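Local coordinates for [PSI+] inducibility protein 3 (Saccharomyces cerevisiae, PDB 1ZX6) that promotes, when overproduced, de novo induction of the [PSI+] prion form of SUP35, and interacts with LAS17 and RSP5, this piece being its SH3 domain, at residues L19-K22 against K26-L29. Numbering follows the deposited sequence.
Sequences LGLK and KVQL
L19, L21 and V27 meet through methyl groups alone, with neither ring nor amide plane at the interface; all three side chains also touch F49, on strand 45-50. V27 sits in the middle and divides its two methyls between the two leucines. Its CG1 meets L19 tip to tip, 3.8 Å from CD2 of that leucine, while its CG2 lies 3.7 Å from CD2 of L21, whose side chain crosses the valine at about a right angle. V27 CG1 stands anti to the backbone N (chi1 -177°), which leaves CG2 beside that nitrogen, and this rotation aims one methyl at each leucine.

The leucines get there differently. L19 extends straight at the strand and delivers CD2 at the end of its reach. L21 leaves its backbone at an angle to the strand and bends in, CG lying anti to the carbonyl carbon (chi1 -57°); a chi2 of 172° then carries CD1 straight on, anti to CA, and leaves CD2 to turn aside to V27. The backbones stay well apart, 8.8 Å from L21 CA to V27 CA, and the side chains span that distance by purely apolar packing.

All three residues are buried. A7 on strand 4-7 adds to the cover of L21, V5 on the same strand and C42 on strand 37-42 to that of V27. Just past L21, the backbone N of K22 is hydrogen-bonded to D25 OD2 in the short turn between the two segments. This is part of the hydrophobic core of an SH3 domain, here where the returning limb of the RT loop enters the diverging turn and packs against the strand that follows.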
loop_
_atom_site.group_PDB
_atom_site.type_symbol
_atom_site.label_atom_id
_atom_site.label_comp_id
_atom_site.label_asym_id
_atom_site.label_seq_id
_atom_site.Cartn_x
_atom_site.Cartn_y
_atom_site.Cartn_z
ATOM N N LEU A 19 -3.887 3.181 4.463
ATOM C CA LEU A 19 -3.717 1.728 4.557
ATOM C C LEU A 19 -2.355 1.449 5.198
ATOM O O LEU A 19 -1.297 1.562 4.553
ATOM C CB LEU A 19 -3.779 1.110 3.156
ATOM C CG LEU A 19 -3.559 -0.427 3.045
ATOM C CD1 LEU A 19 -4.666 -1.174 3.745
ATOM C CD2 LEU A 19 -3.437 -0.870 1.580
ATOM N N GLY A 20 -2.383 1.055 6.461
ATOM C CA GLY A 20 -1.166 0.680 7.160
ATOM C C GLY A 20 -0.528 -0.529 6.503
ATOM O O GLY A 20 -1.229 -1.385 5.920
ATOM N N LEU A 21 0.798 -0.604 6.583
ATOM C CA LEU A 21 1.579 -1.651 5.927
ATOM C C LEU A 21 2.670 -2.193 6.871
ATOM O O LEU A 21 3.305 -1.431 7.587
ATOM C CB LEU A 21 2.249 -1.120 4.644
ATOM C CG LEU A 21 1.444 -0.496 3.506
ATOM C CD1 LEU A 21 2.415 0.095 2.474
ATOM C CD2 LEU A 21 0.506 -1.503 2.863
ATOM N N LYS A 22 2.885 -3.495 6.858
ATOM C CA LYS A 22 4.027 -4.077 7.593
ATOM C C LYS A 22 4.881 -4.729 6.515
ATOM O O LYS A 22 4.360 -5.207 5.531
ATOM C CB LYS A 22 3.586 -5.081 8.653
ATOM C CG LYS A 22 2.780 -4.427 9.792
ATOM C CD LYS A 22 2.947 -5.107 11.137
ATOM C CE LYS A 22 4.207 -4.662 11.860
ATOM N NZ LYS A 22 4.250 -5.152 13.274
ATOM N N LYS A 26 1.426 -8.204 1.121
ATOM C CA LYS A 26 1.105 -8.097 -0.313
ATOM C C LYS A 26 -0.241 -7.403 -0.475
ATOM O O LYS A 26 -1.222 -7.764 0.162
ATOM C CB LYS A 26 1.143 -9.481 -0.972
ATOM C CG LYS A 26 2.567 -10.109 -0.918
ATOM C CD LYS A 26 2.655 -11.554 -1.371
ATOM C CE LYS A 26 1.977 -12.496 -0.422
ATOM N NZ LYS A 26 2.510 -12.485 0.978
ATOM N N VAL A 27 -0.258 -6.406 -1.352
ATOM C CA VAL A 27 -1.324 -5.433 -1.466
ATOM C C VAL A 27 -1.844 -5.488 -2.888
ATOM O O VAL A 27 -1.060 -5.470 -3.838
ATOM C CB VAL A 27 -0.796 -4.038 -1.180
ATOM C CG1 VAL A 27 -1.889 -3.000 -1.211
ATOM C CG2 VAL A 27 -0.071 -4.025 0.160
ATOM N N GLN A 28 -3.157 -5.577 -3.034
ATOM C CA GLN A 28 -3.772 -5.487 -4.349
ATOM C C GLN A 28 -3.739 -4.020 -4.761
ATOM O O GLN A 28 -4.300 -3.189 -4.079
ATOM C CB GLN A 28 -5.210 -5.991 -4.314
ATOM C CG GLN A 28 -5.869 -5.957 -5.669
ATOM C CD GLN A 28 -7.264 -6.579 -5.693
ATOM O OE1 GLN A 28 -7.858 -6.878 -4.655
ATOM N NE2 GLN A 28 -7.768 -6.812 -6.898
ATOM N N LEU A 29 -3.086 -3.698 -5.879
ATOM C CA LEU A 29 -2.988 -2.315 -6.314
ATOM C C LEU A 29 -4.235 -1.949 -7.094
ATOM O O LEU A 29 -4.488 -2.529 -8.165
ATOM C CB LEU A 29 -1.712 -2.129 -7.161
ATOM C CG LEU A 29 -1.387 -0.764 -7.742
ATOM C CD1 LEU A 29 -1.516 0.363 -6.740
ATOM C CD2 LEU A 29 0.033 -0.803 -8.365
#